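Local structure of possible thiol-disulfide isomerase (3HCZ) at residues 11-24 with 93-107. The protein is of unproven function but is probably a thiol-disulfide isomerase or oxidoreductase domain with a thioredoxin fold. Sequence-based numbering, arbitrary orientation.
Sequences APNLYMTDTTGTYR and NVRDSKNHTDFKITY. With SO4 (sulfate ion), chain B.
M16, a selenomethionine, reaches from the loop 11-24 into segment 93-107, and its long, flexible, apolar chain suits a buried path lined by unlike neighbours. Its CB rests 3.4 Å from R95 O and against CB of V94, whose branched side chain offers an apolar surface; CG passes OG1 of T101, and SE lies between V94 CG2 and the edge of the F103 ring, a Met-aromatic contact. A bend at the last torsion (chi3 68°) turns CE back over the backbone between R95 and D96, and the same methyl meets F103 CZ at 3.8 Å, at the rim of the ring. Next door, T17 pairs with R95 through two backbone hydrogen bonds, and its hydroxyl suits the place by sharing a 2.5 Å hydrogen bond, OG1 to OG of S97. Farther out, Y23 OH and H100 NE2 share a hydrogen bond of 2.8 Å at the imidazole edge. At the other end, Y107 combines a ring faced by the CG of P12 with a hydroxyl, OH, that donates to a lone pair of P12 O (2.6 Å). A phenylalanine in place of Y107 would probably leave P12 O without its donor across the contact and the ring less firmly fixed against the proline. The single antiparallel bridge T17-R95 ties the loop to strand 92-95, an outermost strand of the mixed sheet, at an edge of the thioredoxin fold.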
loop_
_atom_site.group_PDB
_atom_site.type_symbol
_atom_site.label_atom_id
_atom_site.label_comp_id
_atom_site.label_asym_id
_atom_site.label_seq_id
_atom_site.Cartn_x
_atom_site.Cartn_y
_atom_site.Cartn_z
ATOM N N ALA A 11 -8.749 2.280 -8.087
ATOM C CA ALA A 11 -8.865 1.969 -6.663
ATOM C C ALA A 11 -9.559 3.171 -6.011
ATOM O O ALA A 11 -9.340 4.309 -6.454
ATOM C CB ALA A 11 -7.486 1.752 -6.031
ATOM N N PRO A 12 -10.417 2.937 -4.991
ATOM C CA PRO A 12 -11.010 4.095 -4.294
ATOM C C PRO A 12 -9.938 5.049 -3.752
ATOM O O PRO A 12 -8.918 4.588 -3.206
ATOM C CB PRO A 12 -11.745 3.453 -3.116
ATOM C CG PRO A 12 -12.143 2.059 -3.635
ATOM C CD PRO A 12 -11.025 1.652 -4.571
ATOM N N ASN A 13 -10.171 6.354 -3.857
ATOM C CA ASN A 13 -9.175 7.325 -3.353
ATOM C C ASN A 13 -9.121 7.183 -1.821
ATOM O O ASN A 13 -10.071 6.721 -1.187
ATOM C CB ASN A 13 -9.539 8.769 -3.778
ATOM C CG ASN A 13 -8.362 9.758 -3.686
ATOM O OD1 ASN A 13 -7.226 9.418 -3.294
ATOM N ND2 ASN A 13 -8.637 11.008 -4.051
ATOM N N LEU A 14 -7.982 7.551 -1.246
ATOM C CA LEU A 14 -7.769 7.535 0.220
ATOM C C LEU A 14 -7.275 8.926 0.615
ATOM O O LEU A 14 -6.336 9.454 0.018
ATOM C CB LEU A 14 -6.716 6.486 0.599
ATOM C CG LEU A 14 -7.223 5.050 0.363
ATOM C CD1 LEU A 14 -6.038 4.072 0.396
ATOM C CD2 LEU A 14 -8.153 4.703 1.488
ATOM N N TYR A 15 -7.913 9.509 1.621
ATOM C CA TYR A 15 -7.588 10.875 2.048
ATOM C C TYR A 15 -6.827 10.790 3.362
ATOM O O TYR A 15 -7.208 11.405 4.372
ATOM C CB TYR A 15 -8.888 11.698 2.182
ATOM C CG TYR A 15 -9.677 11.829 0.902
ATOM C CD1 TYR A 15 -9.460 12.904 0.037
ATOM C CD2 TYR A 15 -10.650 10.893 0.553
ATOM C CE1 TYR A 15 -10.179 13.044 -1.163
ATOM C CE2 TYR A 15 -11.364 11.006 -0.661
ATOM C CZ TYR A 15 -11.140 12.092 -1.491
ATOM O OH TYR A 15 -11.862 12.237 -2.651
HETATM N N MSE A 16 -5.724 10.036 3.349
HETATM C CA MSE A 16 -4.984 9.739 4.580
HETATM C C MSE A 16 -3.831 10.722 4.774
HETATM O O MSE A 16 -3.559 11.564 3.895
HETATM C CB MSE A 16 -4.533 8.261 4.599
HETATM C CG MSE A 16 -5.766 7.334 4.560
HETATM SE SE MSE A 16 -5.310 5.459 4.310
HETATM C CE MSE A 16 -4.422 5.148 6.061
ATOM N N THR A 17 -3.190 10.639 5.936
ATOM C CA THR A 17 -2.197 11.638 6.298
ATOM C C THR A 17 -0.863 10.967 6.597
ATOM O O THR A 17 -0.833 9.843 7.103
ATOM C CB THR A 17 -2.635 12.469 7.519
ATOM O OG1 THR A 17 -3.000 11.597 8.598
ATOM C CG2 THR A 17 -3.862 13.339 7.176
ATOM N N ASP A 18 0.237 11.674 6.320
ATOM C CA ASP A 18 1.585 11.109 6.520
ATOM C C ASP A 18 2.006 11.202 8.006
ATOM O O ASP A 18 1.180 11.541 8.862
ATOM C CB ASP A 18 2.599 11.742 5.538
ATOM C CG ASP A 18 2.874 13.219 5.827
ATOM O OD1 ASP A 18 2.573 13.706 6.955
ATOM O OD2 ASP A 18 3.432 13.922 4.919
ATOM N N THR A 19 3.260 10.872 8.308
ATOM C CA THR A 19 3.743 10.812 9.702
ATOM C C THR A 19 3.808 12.193 10.353
ATOM O O THR A 19 3.994 12.298 11.569
ATOM C CB THR A 19 5.113 10.105 9.808
ATOM O OG1 THR A 19 6.059 10.732 8.923
ATOM C CG2 THR A 19 4.982 8.634 9.416
ATOM N N THR A 20 3.625 13.253 9.577
ATOM C CA THR A 20 3.494 14.589 10.181
ATOM C C THR A 20 2.045 14.997 10.309
ATOM O O THR A 20 1.767 16.097 10.738
ATOM C CB THR A 20 4.235 15.707 9.402
ATOM O OG1 THR A 20 3.619 15.857 8.111
ATOM C CG2 THR A 20 5.711 15.362 9.260
ATOM N N GLY A 21 1.114 14.113 9.942
ATOM C CA GLY A 21 -0.292 14.514 9.979
ATOM C C GLY A 21 -0.747 15.308 8.786
ATOM O O GLY A 21 -1.874 15.849 8.782
ATOM N N THR A 22 0.085 15.344 7.733
ATOM C CA THR A 22 -0.250 16.131 6.574
ATOM C C THR A 22 -0.898 15.271 5.488
ATOM O O THR A 22 -0.440 14.136 5.232
ATOM C CB THR A 22 1.016 16.785 6.004
ATOM O OG1 THR A 22 1.643 17.513 7.058
ATOM C CG2 THR A 22 0.649 17.734 4.918
ATOM N N TYR A 23 -1.946 15.793 4.842
ATOM C CA TYR A 23 -2.654 15.008 3.814
ATOM C C TYR A 23 -1.719 14.563 2.704
ATOM O O TYR A 23 -0.940 15.386 2.194
ATOM C CB TYR A 23 -3.801 15.798 3.173
ATOM C CG TYR A 23 -5.058 15.843 4.000
ATOM C CD1 TYR A 23 -5.738 14.645 4.350
ATOM C CD2 TYR A 23 -5.600 17.076 4.427
ATOM C CE1 TYR A 23 -6.927 14.681 5.104
ATOM C CE2 TYR A 23 -6.791 17.122 5.181
ATOM C CZ TYR A 23 -7.442 15.920 5.507
ATOM O OH TYR A 23 -8.605 15.973 6.225
ATOM N N ARG A 24 -1.794 13.275 2.356
ATOM C CA ARG A 24 -1.175 12.739 1.146
ATOM C C ARG A 24 -2.188 11.838 0.468
ATOM O O ARG A 24 -2.252 10.634 0.754
ATOM C CB ARG A 24 0.122 11.976 1.482
ATOM C CG ARG A 24 1.256 12.825 2.106
ATOM C CD ARG A 24 1.832 13.945 1.162
ATOM N NE ARG A 24 1.955 13.466 -0.233
ATOM C CZ ARG A 24 2.907 12.642 -0.685
ATOM N NH1 ARG A 24 2.872 12.256 -1.941
ATOM N NH2 ARG A 24 3.899 12.199 0.087
ATOM N N ASN A 93 4.372 6.183 4.343
ATOM C CA ASN A 93 3.547 5.800 5.488
ATOM C C ASN A 93 2.417 6.793 5.723
ATOM O O ASN A 93 2.674 8.003 5.885
ATOM C CB ASN A 93 4.396 5.745 6.755
ATOM C CG ASN A 93 5.378 4.594 6.732
ATOM O OD1 ASN A 93 4.965 3.428 6.717
ATOM N ND2 ASN A 93 6.688 4.907 6.747
ATOM N N VAL A 94 1.197 6.289 5.723
ATOM C CA VAL A 94 0.032 7.095 6.046
ATOM C C VAL A 94 -0.878 6.389 7.058
ATOM O O VAL A 94 -0.782 5.159 7.255
ATOM C CB VAL A 94 -0.810 7.505 4.782
ATOM C CG1 VAL A 94 -0.007 8.438 3.861
ATOM C CG2 VAL A 94 -1.308 6.269 3.973
ATOM N N ARG A 95 -1.738 7.189 7.697
ATOM C CA ARG A 95 -2.743 6.660 8.614
ATOM C C ARG A 95 -3.986 7.522 8.400
ATOM O O ARG A 95 -3.866 8.666 7.927
ATOM C CB ARG A 95 -2.247 6.742 10.086
ATOM C CG ARG A 95 -3.018 5.824 11.035
ATOM C CD ARG A 95 -2.561 5.947 12.523
ATOM N NE ARG A 95 -2.758 7.286 13.129
ATOM C CZ ARG A 95 -3.942 7.780 13.498
ATOM N NH1 ARG A 95 -4.018 8.986 14.004
ATOM N NH2 ARG A 95 -5.070 7.101 13.298
ATOM N N ASP A 96 -5.161 7.023 8.786
ATOM C CA ASP A 96 -6.404 7.789 8.662
ATOM C C ASP A 96 -6.699 8.727 9.824
ATOM O O ASP A 96 -7.757 8.649 10.465
ATOM C CB ASP A 96 -7.551 6.807 8.364
ATOM C CG ASP A 96 -8.839 7.519 7.938
ATOM O OD1 ASP A 96 -8.779 8.563 7.232
ATOM O OD2 ASP A 96 -9.912 7.065 8.346
ATOM N N SER A 97 -5.785 9.670 10.065
ATOM C CA SER A 97 -5.849 10.496 11.253
ATOM C C SER A 97 -6.999 11.497 11.171
ATOM O O SER A 97 -7.426 12.038 12.194
ATOM C CB SER A 97 -4.523 11.269 11.494
ATOM O OG SER A 97 -4.358 12.350 10.598
ATOM N N LYS A 98 -7.477 11.775 9.961
ATOM C CA LYS A 98 -8.609 12.697 9.833
ATOM C C LYS A 98 -9.926 11.999 9.531
ATOM O O LYS A 98 -10.898 12.658 9.105
ATOM C CB LYS A 98 -8.308 13.738 8.776
ATOM C CG LYS A 98 -7.119 14.578 9.122
ATOM C CD LYS A 98 -7.553 15.829 9.790
ATOM C CE LYS A 98 -6.342 16.729 9.992
ATOM N NZ LYS A 98 -6.667 18.148 9.758
ATOM N N ASN A 99 -9.964 10.689 9.756
ATOM C CA ASN A 99 -11.203 9.937 9.718
ATOM C C ASN A 99 -12.004 10.038 8.417
ATOM O O ASN A 99 -13.175 10.480 8.423
ATOM C CB ASN A 99 -12.094 10.416 10.864
ATOM C CG ASN A 99 -11.389 10.345 12.150
ATOM O OD1 ASN A 99 -10.911 11.373 12.665
ATOM N ND2 ASN A 99 -11.217 9.121 12.653
ATOM N N HIS A 100 -11.386 9.653 7.310
ATOM C CA HIS A 100 -12.071 9.703 6.032
ATOM C C HIS A 100 -12.238 8.316 5.460
ATOM O O HIS A 100 -12.799 8.160 4.383
ATOM C CB HIS A 100 -11.304 10.584 5.057
ATOM C CG HIS A 100 -11.216 12.011 5.493
ATOM N ND1 HIS A 100 -12.326 12.752 5.840
ATOM C CD2 HIS A 100 -10.151 12.820 5.686
ATOM C CE1 HIS A 100 -11.950 13.965 6.214
ATOM N NE2 HIS A 100 -10.630 14.037 6.111
ATOM N N THR A 101 -11.728 7.306 6.153
ATOM C CA THR A 101 -11.665 6.001 5.510
ATOM C C THR A 101 -12.332 4.929 6.306
ATOM O O THR A 101 -12.038 4.680 7.480
ATOM C CB THR A 101 -10.222 5.519 5.222
ATOM O OG1 THR A 101 -9.398 6.607 4.746
ATOM C CG2 THR A 101 -10.251 4.332 4.255
ATOM N N ASP A 102 -13.245 4.271 5.651
ATOM C CA ASP A 102 -13.916 3.169 6.251
ATOM C C ASP A 102 -13.270 1.900 5.687
ATOM O O ASP A 102 -13.592 1.551 4.553
ATOM C CB ASP A 102 -15.359 3.257 5.786
ATOM C CG ASP A 102 -16.250 2.337 6.552
ATOM O OD1 ASP A 102 -17.455 2.694 6.720
ATOM O OD2 ASP A 102 -15.750 1.268 6.991
ATOM N N PHE A 103 -12.337 1.244 6.405
ATOM C CA PHE A 103 -11.509 0.196 5.746
ATOM C C PHE A 103 -12.321 -1.043 5.374
ATOM O O PHE A 103 -12.039 -1.722 4.374
ATOM C CB PHE A 103 -10.271 -0.176 6.552
ATOM C CG PHE A 103 -9.288 0.952 6.699
ATOM C CD1 PHE A 103 -8.450 1.281 5.670
ATOM C CD2 PHE A 103 -9.202 1.650 7.891
ATOM C CE1 PHE A 103 -7.530 2.336 5.763
ATOM C CE2 PHE A 103 -8.294 2.701 8.013
ATOM C CZ PHE A 103 -7.448 3.038 6.969
ATOM N N LYS A 104 -13.334 -1.313 6.174
ATOM C CA LYS A 104 -14.253 -2.404 5.887
ATOM C C LYS A 104 -15.219 -2.150 4.744
ATOM O O LYS A 104 -15.305 -2.963 3.831
ATOM C CB LYS A 104 -15.015 -2.800 7.127
ATOM C CG LYS A 104 -14.494 -4.081 7.730
ATOM C CD LYS A 104 -13.652 -3.779 8.939
ATOM C CE LYS A 104 -14.155 -4.628 10.080
ATOM N NZ LYS A 104 -13.390 -4.285 11.293
ATOM N N ILE A 105 -15.922 -1.022 4.749
ATOM C CA ILE A 105 -16.827 -0.739 3.628
ATOM C C ILE A 105 -16.029 -0.532 2.334
ATOM O O ILE A 105 -16.273 -1.203 1.337
ATOM C CB ILE A 105 -17.796 0.466 3.870
ATOM C CG1 ILE A 105 -18.781 0.147 5.001
ATOM C CG2 ILE A 105 -18.497 0.930 2.517
ATOM C CD1 ILE A 105 -19.722 1.303 5.378
ATOM N N THR A 106 -15.071 0.388 2.352
ATOM C CA THR A 106 -14.413 0.791 1.115
ATOM C C THR A 106 -13.438 -0.261 0.523
ATOM O O THR A 106 -13.408 -0.465 -0.693
ATOM C CB THR A 106 -13.773 2.202 1.274
ATOM O OG1 THR A 106 -14.774 3.110 1.775
ATOM C CG2 THR A 106 -13.285 2.728 -0.058
ATOM N N TYR A 107 -12.654 -0.923 1.364
ATOM C CA TYR A 107 -11.571 -1.807 0.893
ATOM C C TYR A 107 -11.679 -3.250 1.363
ATOM O O TYR A 107 -10.825 -4.084 1.017
ATOM C CB TYR A 107 -10.178 -1.217 1.246
ATOM C CG TYR A 107 -9.610 -0.305 0.179
ATOM C CD1 TYR A 107 -9.762 1.096 0.264
ATOM C CD2 TYR A 107 -8.934 -0.843 -0.939
ATOM C CE1 TYR A 107 -9.247 1.937 -0.755
ATOM C CE2 TYR A 107 -8.421 -0.006 -1.944
ATOM C CZ TYR A 107 -8.559 1.382 -1.816
ATOM O OH TYR A 107 -8.049 2.201 -2.790
HETATM S S SO4 B . -13.415 7.781 -5.462
HETATM O O1 SO4 B . -12.905 6.423 -5.604
HETATM O O2 SO4 B . -12.531 8.561 -4.618
HETATM O O3 SO4 B . -13.455 8.524 -6.730
HETATM O O4 SO4 B . -14.757 7.650 -4.878
HETATM O O HOH W 1 -7.232 10.884 7.271
HETATM O O HOH W 2 -9.972 8.245 2.662
#